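PDB 1QO8: probable fumarate reductase Ifc3 from Shewanella frigidimarina, which catalyses, in vitro, the essentially one-way reduction of fumarate to succinate, using one FAD and four covalently bound haems c per subunit. Local coordinates for residues A[129-132]-A[133-137]; A[249-252]-A[253-257]; A[552-555]-A[556-560]; A[210-213]-A[214-218]; A[513-516]-A[517-521]. All coordinates share one frame; numbering follows the deposited sequence.

Interaction 1 (A[129-132]-A[133-137]); sequences AGSA and GFNAS. With FAD (flavin-adenine dinucleotide), chain G.
Asn-135 has its CG turned opposite its own carbonyl carbon (chi1 -81°), which carries the amide back along the helix to Ser-131. Phe-134 has the same first torsion (chi1 -82°), and its ring reaches back to Ala-129. Both sit near the start of helix 131-143, in the strand-turn-helix of the Rossmann-type FAD-binding fold. Gly-130 is the N-cap residue. Its spacing with Gly-133 is consistent with the GxGxxG pattern of this fold.

Two donors of one residue grip Ser-131 O. Asn-135 N is 3.0 Å from it, and Asn-135 ND2 is 2.7 Å from the same oxygen. They come from opposite faces of the carbonyl plane, and ND2 stands above that plane. Together with the bond from Asn-135 OD1 to Trp-217 NE1, this should fix the rotation of the amide. Ser-131 OG bonds to Thr-548.

Ala-129 CB lies over one face of the Phe-134 ring in a CH-pi contact, 4.2 Å from the ring centroid. Leu-256 and Arg-257 of helix 248-262 also pack against this ring.

Glycine at position 130 matters here, because a CB would run into FAD O1A. At the helix start Ala-132 N donates directly to FAD O1P at 2.8 Å. Gly-130 N and Gly-133 N reach it through a water, which lies 2.9 Å from FAD O1P.

Interaction 2 (A[249-252]-A[253-257]); sequences GPEI and IDTLR
Glu-251 O takes two hydrogen bonds from one residue. Thr-255 OG1 donates to Glu-251 O at 2.6 Å, and Thr-255 N reaches the same oxygen at 3.0 Å. The hydroxyl comes in the straighter to the carbonyl, with a C=O...donor angle of 159°. The threonine can do this because OG1 lies opposite its own carbonyl carbon (chi1 -58°), facing back down the helix. The contact lies within helix 248-262, in the FAD-binding part of the protein.

On another side of the helix, Ile-252 and Leu-256 lie side by side and point the same way. Ile-252 CG2 presses on Leu-256 CD1 at 3.5 Å, tighter than usual for two carbons. Leu-256 goes on to touch Asn-135 and Leu-138 of helix 131-143.

Asp-254 packs its CB and CG against Pro-250 O, each 3.1 Å away. The carboxylate lies back over Pro-250 O, and Asp-254 OD2 forms a salt bridge with Lys-246. Arg-257 NH1 is a long 3.8 Å from Asp-254 OD1, well out of the guanidinium plane, so only charge acts there. An asparagine in place of Asp-254 would be nearly the same size but is likely to leave Lys-246 without its opposite charge. Ile-253 CG2 sits over a face of the Arg-257 guanidinium, towards its rim. The hydroxyl of Thr-255 is thus satisfied by a backbone carbonyl, while Asp-254 has Lys-246 as its main charge partner and Arg-257 only as a distant one.

Interaction 3 (A[552-555]-A[556-560]); sequences GRIA and GDNAA
Helix 543-563, the last helix of the chain, runs beside the FAD-binding helix 131-143, and this contact lies within it. The side-chain bond runs from an asparagine amide to the helix carbonyl four residues earlier. Asn-558 ND2 donates to Ile-554 O at 2.8 Å, and Asn-558 N reaches the same oxygen at 2.9 Å. The backbone bond is straight, with an angle of 180° at the hydrogen. The side-chain hydrogen bond is bent, 134° at the hydrogen, and ND2 stands well above the carbonyl plane. It probably limits how the asparagine amide turns.

Asn-558 reaches back because its CG lies opposite its own carbonyl carbon (chi1 -63°). It runs alongside Ile-554, both pointing the same way, with Asn-558 ND2 3.1 Å from Ile-554 CG2. It also touches Thr-510.

Small residues line another side. Gly-556 N bonds to Gly-552 O at 3.1 Å, and Ala-560 touches Ala-140 and Ala-143 of helix 131-143. Arg-553 makes a cation-pi contact with Trp-217 of helix 201-220. Ala-555 and Ala-559 both touch Val-305 of strand 303-306. Between those two alanines, Ala-559 CB lies 3.1 Å from Ala-555 O.

Interaction 4 (A[210-213]-A[214-218]); sequences QSAD and GVQWL
Asp-213 and Gln-216 slant across each other on the outer side of helix 201-220, in the FAD-binding part of the protein. Their carboxylate and amide planes are 47° apart. Asp-213 OD1 is 4.1 Å from Gln-216 NE2, so the two groups are neighbours but are not bonded.

The glutamine amide turns instead to the backbone one turn earlier. Gln-216 NE2 makes a weak bond of 3.3 Å to Ala-212 O. Gln-216 N holds the same oxygen more firmly, at 2.9 Å. CG of Gln-216 sits opposite its own carbonyl carbon (chi1 -82°). This sends the extended chain back along the helix, and NE2 comes to Ala-212 O. Both residues of the crossing pair are exposed.

Trp-217 is turned the other way. Its CG is opposite its backbone N (chi1 158°), and the indole leads away from the turn. There it packs on Leu-138 of helix 131-143 and Val-549 of helix 543-563. Val-215 faces inward, onto Met-167 and Leu-225. The tryptophan still meets the earlier turn through its base: Trp-217 N donates to Asp-213 O at 2.8 Å, and Trp-217 CB lies 3.3 Å from that oxygen.

Interaction 5 (A[513-516]-A[517-521]); sequences VLDL and QSKPI
Asp-515 and Lys-519 meet at the tight centre of this contact. Asp-515 OD1 accepts Gln-517 N at 2.8 Å and Lys-519 N at 3.0 Å. The two N-H groups come from opposite faces of the carboxylate, each about 45° out of its plane. The side chain reaches them because CG stands between its backbone N and carbonyl carbon (chi1 60°), curling the carboxylate over the turn. The backbone closes the same ring. Asp-515 N donates to Lys-519 O at 2.7 Å, and Ser-518 N donates to Asp-515 O at 2.8 Å.

This is a beta hairpin with a type I turn from Asp-515 to Ser-518. Its strands pair Leu-514 with Pro-520 as an antiparallel non-hydrogen-bonded pair. Beyond it, Ile-521 N bonds to Val-513 O at 2.8 Å. Replacing Asp-515 by an alanine is likely to leave the amides of Gln-517 and Lys-519 without this acceptor.

The strand end is buried at Val-513 and Ile-521, which both touch Ala-349. Leu-514 CD2 rests on Pro-520 CD at 3.8 Å, but Pro-520 itself is exposed.

The outer side is looser. Lys-519 is exposed, its chain bent at two places and led away from the carboxylate. At the turn's tip the second subunit comes close: Leu-516 O accepts a hydrogen bond from Arg-196 NH1 of that subunit, and Gln-517 packs on its Asp-398.

In the fold
Interaction 1 holds the FAD pyrophosphate and is the hub. Interaction 2 packs on it through Phe-134 and Leu-256, with CB atoms 3.7 Å apart, and Ile-253 lies about 6 Å from FAD at its nearest side-chain atom. Interaction 3 also touches it, where Ala-136 CB is 3.2 Å from Gly-552 O. Interaction 4 touches interactions 1, 2 and 3; Leu-218 CD2 is 3.8 Å from Leu-256 CD2. The four helices thus pack round interaction 1. Interaction 5 stands apart. Its centre is about 22 Å from that of interaction 1, and the Val-513 side chain is about 13 Å from FAD. The turn of interaction 5 meets the second subunit.

Interaction 1 (A[129-132]-A[133-137])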
# COMPACT_ATOMS: atom_id res chain seq x y z
N ALA A 129 -17.84 -10.51 -13.85
CA ALA A 129 -18.60 -10.17 -15.06
C ALA A 129 -19.13 -8.75 -14.96
O ALA A 129 -20.34 -8.49 -15.01
CB ALA A 129 -19.75 -11.15 -15.22
N GLY A 130 -18.25 -7.76 -14.80
CA GLY A 130 -18.73 -6.36 -15.00
C GLY A 130 -18.27 -6.06 -16.42
O GLY A 130 -18.12 -7.07 -17.14
N SER A 131 -17.94 -4.84 -16.81
CA SER A 131 -17.64 -4.58 -18.21
C SER A 131 -16.34 -5.24 -18.60
O SER A 131 -16.17 -5.71 -19.72
CB SER A 131 -17.61 -3.04 -18.43
OG SER A 131 -17.19 -2.74 -19.77
N ALA A 132 -15.30 -5.09 -17.73
CA ALA A 132 -13.99 -5.65 -18.09
C ALA A 132 -14.06 -7.18 -18.25
O ALA A 132 -13.56 -7.67 -19.26
CB ALA A 132 -12.87 -5.28 -17.11
N GLY A 133 -14.77 -7.90 -17.41
CA GLY A 133 -14.83 -9.38 -17.56
C GLY A 133 -15.70 -9.83 -18.72
O GLY A 133 -15.37 -10.79 -19.45
N PHE A 134 -16.84 -9.11 -18.97
CA PHE A 134 -17.58 -9.52 -20.17
C PHE A 134 -16.72 -9.28 -21.41
O PHE A 134 -16.67 -10.09 -22.39
CB PHE A 134 -18.96 -8.91 -20.24
CG PHE A 134 -20.12 -9.49 -19.51
CD1 PHE A 134 -20.69 -10.68 -19.95
CD2 PHE A 134 -20.73 -8.79 -18.46
CE1 PHE A 134 -21.79 -11.19 -19.34
CE2 PHE A 134 -21.89 -9.30 -17.87
CZ PHE A 134 -22.40 -10.49 -18.32
N ASN A 135 -16.05 -8.14 -21.49
CA ASN A 135 -15.25 -7.88 -22.68
C ASN A 135 -14.14 -8.92 -22.82
O ASN A 135 -13.71 -9.28 -23.92
CB ASN A 135 -14.63 -6.47 -22.70
CG ASN A 135 -15.63 -5.40 -23.16
OD1 ASN A 135 -15.88 -5.21 -24.35
ND2 ASN A 135 -16.18 -4.62 -22.24
N ALA A 136 -13.44 -9.24 -21.72
CA ALA A 136 -12.41 -10.26 -21.76
C ALA A 136 -13.02 -11.60 -22.24
O ALA A 136 -12.46 -12.25 -23.12
CB ALA A 136 -11.73 -10.37 -20.36
N SER A 137 -14.10 -12.09 -21.67
CA SER A 137 -14.80 -13.27 -22.16
C SER A 137 -15.11 -13.33 -23.64
O SER A 137 -14.89 -14.39 -24.27
CB SER A 137 -16.15 -13.45 -21.45
OG SER A 137 -15.79 -13.56 -20.07
PA FAD G . -16.99 -4.00 -12.01
O1A FAD G . -17.99 -3.49 -13.00
O2A FAD G . -17.11 -3.71 -10.69
O5B FAD G . -17.37 -5.52 -11.96
C5B FAD G . -16.54 -6.54 -11.25
C4B FAD G . -17.38 -7.92 -11.23
O4B FAD G . -16.45 -8.86 -10.50
C3B FAD G . -18.61 -7.82 -10.27
O3B FAD G . -19.85 -8.03 -10.76
C2B FAD G . -18.14 -8.52 -8.94
O2B FAD G . -19.20 -9.17 -8.19
C1B FAD G . -17.29 -9.59 -9.51
N9A FAD G . -16.30 -10.10 -8.57
C8A FAD G . -15.58 -9.42 -7.62
N7A FAD G . -14.86 -10.22 -6.87
C5A FAD G . -15.11 -11.50 -7.35
C6A FAD G . -14.69 -12.83 -6.90
N6A FAD G . -13.88 -13.04 -5.89
N1A FAD G . -15.14 -13.85 -7.67
C2A FAD G . -16.06 -13.69 -8.68
N3A FAD G . -16.51 -12.50 -9.15
C4A FAD G . -16.01 -11.47 -8.41
N1 FAD G . -16.40 5.55 -14.94
C2 FAD G . -16.43 6.06 -16.14
O2 FAD G . -15.55 6.11 -16.93
N3 FAD G . -17.61 6.66 -16.68
C4 FAD G . -18.72 6.65 -15.85
O4 FAD G . -19.73 7.18 -16.23
C4X FAD G . -18.64 6.12 -14.49
N5 FAD G . -19.71 6.18 -13.68
C5X FAD G . -19.68 5.63 -12.45
C6 FAD G . -20.83 5.71 -11.66
C7 FAD G . -20.83 5.15 -10.41
C7M FAD G . -22.03 5.19 -9.50
C8 FAD G . -19.65 4.46 -9.96
C8M FAD G . -19.66 3.78 -8.62
C9 FAD G . -18.53 4.35 -10.74
C9A FAD G . -18.50 4.92 -11.99
N10 FAD G . -17.40 4.91 -12.87
C10 FAD G . -17.43 5.48 -14.08
C1' FAD G . -16.29 3.92 -12.66
C2' FAD G . -16.48 2.70 -13.63
O2' FAD G . -17.93 2.51 -13.58
C3' FAD G . -15.91 1.48 -12.87
O3' FAD G . -14.52 1.67 -12.57
C4' FAD G . -15.75 0.34 -13.93
O4' FAD G . -17.12 0.01 -14.30
C5' FAD G . -15.16 -0.89 -13.15
O5' FAD G . -15.42 -2.08 -14.14
P FAD G . -14.88 -3.50 -13.86
O1P FAD G . -15.31 -4.30 -15.07
O2P FAD G . -13.53 -3.29 -13.58
O3P FAD G . -15.49 -3.85 -12.60
O HOH W 1 -15.65 -7.17 -15.05

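Interaction 2 (A[249-252]-A[253-257])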
# COMPACT_ATOMS: atom_id res chain seq x y z
N GLY A 249 -24.15 2.77 -18.30
CA GLY A 249 -23.88 1.58 -17.52
C GLY A 249 -24.84 0.45 -17.95
O GLY A 249 -24.36 -0.62 -18.30
N PRO A 250 -26.15 0.71 -17.82
CA PRO A 250 -27.18 -0.28 -18.10
C PRO A 250 -27.15 -0.60 -19.58
O PRO A 250 -27.11 -1.79 -19.95
CB PRO A 250 -28.51 0.40 -17.70
CG PRO A 250 -28.07 1.27 -16.53
CD PRO A 250 -26.69 1.77 -16.91
N GLU A 251 -27.03 0.41 -20.44
CA GLU A 251 -26.85 0.11 -21.86
C GLU A 251 -25.69 -0.87 -22.05
O GLU A 251 -25.81 -1.78 -22.89
CB GLU A 251 -26.59 1.33 -22.70
CG GLU A 251 -26.55 1.18 -24.18
CD GLU A 251 -27.85 0.91 -24.88
OE1 GLU A 251 -28.90 0.80 -24.19
OE2 GLU A 251 -27.76 0.75 -26.13
N ILE A 252 -24.50 -0.48 -21.53
CA ILE A 252 -23.32 -1.30 -21.82
C ILE A 252 -23.40 -2.74 -21.29
O ILE A 252 -23.05 -3.65 -22.04
CB ILE A 252 -22.01 -0.61 -21.44
CG1 ILE A 252 -21.76 0.62 -22.31
CG2 ILE A 252 -20.82 -1.56 -21.64
CD1 ILE A 252 -20.62 1.55 -21.89
N ILE A 253 -23.79 -2.98 -20.08
CA ILE A 253 -23.89 -4.27 -19.41
C ILE A 253 -25.11 -5.00 -20.00
O ILE A 253 -25.01 -6.20 -20.15
CB ILE A 253 -24.16 -4.09 -17.90
CG1 ILE A 253 -22.85 -3.70 -17.21
CG2 ILE A 253 -24.81 -5.27 -17.16
CD1 ILE A 253 -21.63 -4.55 -17.48
N ASP A 254 -26.20 -4.30 -20.32
CA ASP A 254 -27.30 -4.99 -21.04
C ASP A 254 -26.75 -5.53 -22.36
O ASP A 254 -26.97 -6.70 -22.73
CB ASP A 254 -28.56 -4.16 -21.26
CG ASP A 254 -29.35 -3.93 -19.97
OD1 ASP A 254 -29.10 -4.44 -18.84
OD2 ASP A 254 -30.36 -3.19 -19.94
N THR A 255 -25.94 -4.76 -23.08
CA THR A 255 -25.45 -5.16 -24.38
C THR A 255 -24.45 -6.33 -24.27
O THR A 255 -24.47 -7.24 -25.08
CB THR A 255 -24.73 -4.01 -25.09
OG1 THR A 255 -25.68 -2.97 -25.17
CG2 THR A 255 -24.30 -4.40 -26.48
N LEU A 256 -23.56 -6.30 -23.28
CA LEU A 256 -22.57 -7.33 -23.07
C LEU A 256 -23.24 -8.59 -22.51
O LEU A 256 -22.85 -9.64 -22.98
CB LEU A 256 -21.43 -6.83 -22.14
CG LEU A 256 -20.62 -5.67 -22.67
CD1 LEU A 256 -19.94 -4.92 -21.50
CD2 LEU A 256 -19.59 -6.08 -23.75
N ARG A 257 -24.25 -8.52 -21.64
CA ARG A 257 -24.96 -9.68 -21.21
C ARG A 257 -25.61 -10.44 -22.41
O ARG A 257 -25.56 -11.69 -22.44
CB ARG A 257 -26.12 -9.43 -20.25
CG ARG A 257 -25.71 -8.91 -18.89
CD ARG A 257 -26.93 -8.41 -18.11
NE ARG A 257 -26.59 -8.25 -16.70
CZ ARG A 257 -27.49 -7.75 -15.88
NH1 ARG A 257 -28.67 -7.30 -16.36
NH2 ARG A 257 -27.26 -7.59 -14.60

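Interaction 3 (A[552-555]-A[556-560])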
# COMPACT_ATOMS: atom_id res chain seq x y z
N GLY A 552 -10.04 -4.84 -21.19
CA GLY A 552 -10.82 -6.07 -21.04
C GLY A 552 -10.64 -6.89 -22.31
O GLY A 552 -10.41 -8.12 -22.20
N ARG A 553 -10.59 -6.23 -23.48
CA ARG A 553 -10.53 -6.97 -24.73
C ARG A 553 -9.06 -7.42 -24.93
O ARG A 553 -8.82 -8.48 -25.48
CB ARG A 553 -10.91 -6.14 -25.97
CG ARG A 553 -12.34 -5.59 -25.98
CD ARG A 553 -12.55 -4.56 -27.08
NE ARG A 553 -12.63 -5.25 -28.39
CZ ARG A 553 -12.45 -4.60 -29.54
NH1 ARG A 553 -12.20 -3.28 -29.63
NH2 ARG A 553 -12.58 -5.28 -30.67
N ILE A 554 -8.09 -6.56 -24.54
CA ILE A 554 -6.69 -6.99 -24.61
C ILE A 554 -6.42 -8.15 -23.67
O ILE A 554 -5.79 -9.15 -24.12
CB ILE A 554 -5.74 -5.80 -24.36
CG1 ILE A 554 -5.76 -4.82 -25.51
CG2 ILE A 554 -4.30 -6.32 -24.21
CD1 ILE A 554 -5.19 -3.46 -25.20
N ALA A 555 -6.98 -8.16 -22.44
CA ALA A 555 -6.73 -9.22 -21.49
C ALA A 555 -7.25 -10.58 -21.98
O ALA A 555 -6.66 -11.63 -21.77
CB ALA A 555 -7.45 -8.99 -20.15
N GLY A 556 -8.48 -10.55 -22.52
CA GLY A 556 -9.18 -11.72 -23.04
C GLY A 556 -8.48 -12.24 -24.31
O GLY A 556 -8.28 -13.45 -24.38
N ASP A 557 -8.04 -11.39 -25.19
CA ASP A 557 -7.25 -11.79 -26.36
C ASP A 557 -5.89 -12.36 -25.99
O ASP A 557 -5.61 -13.47 -26.45
CB ASP A 557 -7.11 -10.62 -27.34
CG ASP A 557 -6.42 -10.98 -28.64
OD1 ASP A 557 -6.98 -11.73 -29.47
OD2 ASP A 557 -5.28 -10.53 -28.84
N ASN A 558 -5.09 -11.76 -25.13
CA ASN A 558 -3.84 -12.39 -24.67
C ASN A 558 -4.07 -13.61 -23.81
O ASN A 558 -3.33 -14.60 -23.88
CB ASN A 558 -2.95 -11.41 -23.94
CG ASN A 558 -2.53 -10.29 -24.89
OD1 ASN A 558 -1.66 -10.55 -25.71
ND2 ASN A 558 -3.08 -9.11 -24.87
N ALA A 559 -5.14 -13.64 -22.99
CA ALA A 559 -5.45 -14.85 -22.26
C ALA A 559 -5.66 -16.03 -23.21
O ALA A 559 -5.26 -17.15 -22.88
CB ALA A 559 -6.70 -14.68 -21.40
N ALA A 560 -6.35 -15.81 -24.33
CA ALA A 560 -6.75 -16.89 -25.23
C ALA A 560 -5.53 -17.37 -26.03
O ALA A 560 -5.30 -18.57 -26.13
CB ALA A 560 -7.85 -16.50 -26.20

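Interaction 4 (A[210-213]-A[214-218])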
# COMPACT_ATOMS: atom_id res chain seq x y z
N GLN A 210 -7.10 2.96 -28.86
CA GLN A 210 -8.03 1.88 -29.12
C GLN A 210 -9.45 2.17 -28.64
O GLN A 210 -10.33 1.32 -28.64
CB GLN A 210 -7.46 0.62 -28.43
CG GLN A 210 -6.41 0.00 -29.34
CD GLN A 210 -5.59 -1.08 -28.70
OE1 GLN A 210 -4.37 -1.10 -28.86
NE2 GLN A 210 -6.19 -2.05 -27.99
N SER A 211 -9.69 3.35 -28.15
CA SER A 211 -10.93 3.81 -27.58
C SER A 211 -12.01 3.91 -28.65
O SER A 211 -13.09 3.41 -28.32
CB SER A 211 -10.74 5.13 -26.84
OG SER A 211 -10.21 6.20 -27.60
N ALA A 212 -11.75 4.45 -29.85
CA ALA A 212 -12.78 4.44 -30.89
C ALA A 212 -13.20 3.05 -31.33
O ALA A 212 -14.36 2.67 -31.47
CB ALA A 212 -12.25 5.17 -32.17
N ASP A 213 -12.22 2.17 -31.54
CA ASP A 213 -12.41 0.75 -31.79
C ASP A 213 -13.25 0.12 -30.69
O ASP A 213 -14.15 -0.59 -31.08
CB ASP A 213 -11.07 0.02 -31.86
CG ASP A 213 -11.07 -0.96 -33.01
OD1 ASP A 213 -11.95 -1.03 -33.91
OD2 ASP A 213 -10.04 -1.66 -33.04
N GLY A 214 -13.01 0.41 -29.41
CA GLY A 214 -13.91 -0.11 -28.37
C GLY A 214 -15.35 0.38 -28.48
O GLY A 214 -16.24 -0.42 -28.19
N VAL A 215 -15.61 1.65 -28.81
CA VAL A 215 -16.95 2.19 -28.94
C VAL A 215 -17.65 1.47 -30.12
O VAL A 215 -18.75 0.97 -29.96
CB VAL A 215 -16.97 3.71 -29.19
CG1 VAL A 215 -18.34 4.23 -29.68
CG2 VAL A 215 -16.55 4.47 -27.90
N GLN A 216 -16.90 1.32 -31.21
CA GLN A 216 -17.32 0.55 -32.35
C GLN A 216 -17.63 -0.91 -32.08
O GLN A 216 -18.68 -1.43 -32.49
CB GLN A 216 -16.23 0.57 -33.42
CG GLN A 216 -16.24 1.83 -34.28
CD GLN A 216 -15.01 1.78 -35.17
OE1 GLN A 216 -15.03 1.14 -36.23
NE2 GLN A 216 -13.93 2.41 -34.76
N TRP A 217 -16.73 -1.54 -31.34
CA TRP A 217 -16.98 -2.88 -30.81
C TRP A 217 -18.25 -2.94 -30.03
O TRP A 217 -19.06 -3.84 -30.22
CB TRP A 217 -15.75 -3.30 -30.00
CG TRP A 217 -15.99 -4.38 -28.98
CD1 TRP A 217 -16.06 -4.28 -27.63
CD2 TRP A 217 -16.23 -5.75 -29.29
NE1 TRP A 217 -16.31 -5.51 -27.04
CE2 TRP A 217 -16.39 -6.45 -28.07
CE3 TRP A 217 -16.29 -6.47 -30.49
CZ2 TRP A 217 -16.62 -7.80 -28.04
CZ3 TRP A 217 -16.51 -7.83 -30.44
CH2 TRP A 217 -16.71 -8.48 -29.22
N LEU A 218 -18.53 -2.01 -29.09
CA LEU A 218 -19.81 -2.11 -28.37
C LEU A 218 -21.03 -1.92 -29.28
O LEU A 218 -22.08 -2.54 -29.05
CB LEU A 218 -19.81 -1.15 -27.18
CG LEU A 218 -18.72 -1.45 -26.11
CD1 LEU A 218 -18.56 -0.29 -25.15
CD2 LEU A 218 -19.03 -2.74 -25.38

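Interaction 5 (A[513-516]-A[517-521])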
# COMPACT_ATOMS: atom_id res chain seq x y z
N VAL A 513 -0.64 -9.70 -15.50
CA VAL A 513 -0.23 -9.22 -14.18
C VAL A 513 1.26 -9.49 -13.94
O VAL A 513 1.79 -10.54 -14.30
CB VAL A 513 -1.11 -9.92 -13.13
CG1 VAL A 513 -0.73 -9.48 -11.72
CG2 VAL A 513 -2.60 -9.58 -13.38
N LEU A 514 1.95 -8.54 -13.32
CA LEU A 514 3.37 -8.65 -13.03
C LEU A 514 3.66 -9.11 -11.61
O LEU A 514 2.89 -8.93 -10.67
CB LEU A 514 4.02 -7.26 -13.26
CG LEU A 514 3.54 -6.60 -14.55
CD1 LEU A 514 4.13 -5.20 -14.70
CD2 LEU A 514 3.89 -7.50 -15.76
N ASP A 515 4.81 -9.79 -11.47
CA ASP A 515 5.32 -10.28 -10.19
C ASP A 515 6.21 -9.22 -9.59
O ASP A 515 6.20 -8.10 -10.06
CB ASP A 515 6.14 -11.60 -10.35
CG ASP A 515 7.34 -11.39 -11.28
OD1 ASP A 515 7.89 -10.30 -11.54
OD2 ASP A 515 7.74 -12.39 -11.91
N LEU A 516 6.96 -9.45 -8.54
CA LEU A 516 7.79 -8.48 -7.85
C LEU A 516 9.04 -8.03 -8.59
O LEU A 516 9.63 -7.03 -8.19
CB LEU A 516 8.23 -9.01 -6.47
CG LEU A 516 7.03 -9.40 -5.58
CD1 LEU A 516 7.60 -9.85 -4.24
CD2 LEU A 516 6.02 -8.24 -5.51
N GLN A 517 9.37 -8.70 -9.71
CA GLN A 517 10.39 -8.16 -10.60
C GLN A 517 9.73 -7.34 -11.70
O GLN A 517 10.40 -6.79 -12.58
CB GLN A 517 11.18 -9.31 -11.25
CG GLN A 517 11.86 -10.22 -10.26
CD GLN A 517 12.50 -9.36 -9.18
OE1 GLN A 517 12.09 -9.50 -8.02
NE2 GLN A 517 13.41 -8.47 -9.61
N SER A 518 8.38 -7.31 -11.62
CA SER A 518 7.63 -6.54 -12.63
C SER A 518 7.77 -7.21 -13.98
O SER A 518 7.75 -6.70 -15.07
CB SER A 518 8.06 -5.09 -12.34
OG SER A 518 8.40 -4.54 -13.58
N LYS A 519 7.74 -8.56 -13.98
CA LYS A 519 7.60 -9.48 -15.04
C LYS A 519 6.29 -10.29 -14.91
O LYS A 519 5.77 -10.61 -13.87
CB LYS A 519 8.70 -10.57 -15.16
CG LYS A 519 10.09 -10.00 -14.85
CD LYS A 519 10.58 -9.29 -16.10
CE LYS A 519 12.11 -9.06 -16.02
NZ LYS A 519 12.33 -7.80 -16.79
N PRO A 520 5.86 -10.69 -16.09
CA PRO A 520 4.52 -11.28 -16.26
C PRO A 520 4.44 -12.57 -15.49
O PRO A 520 5.38 -13.40 -15.43
CB PRO A 520 4.40 -11.43 -17.78
CG PRO A 520 5.73 -11.04 -18.34
CD PRO A 520 6.26 -10.00 -17.38
N ILE A 521 3.37 -12.76 -14.73
CA ILE A 521 3.14 -14.05 -14.07
C ILE A 521 2.44 -14.91 -15.12
O ILE A 521 1.51 -14.42 -15.80
CB ILE A 521 2.24 -13.88 -12.86
CG1 ILE A 521 2.93 -13.02 -11.79
CG2 ILE A 521 1.77 -15.22 -12.33
CD1 ILE A 521 2.06 -12.59 -10.63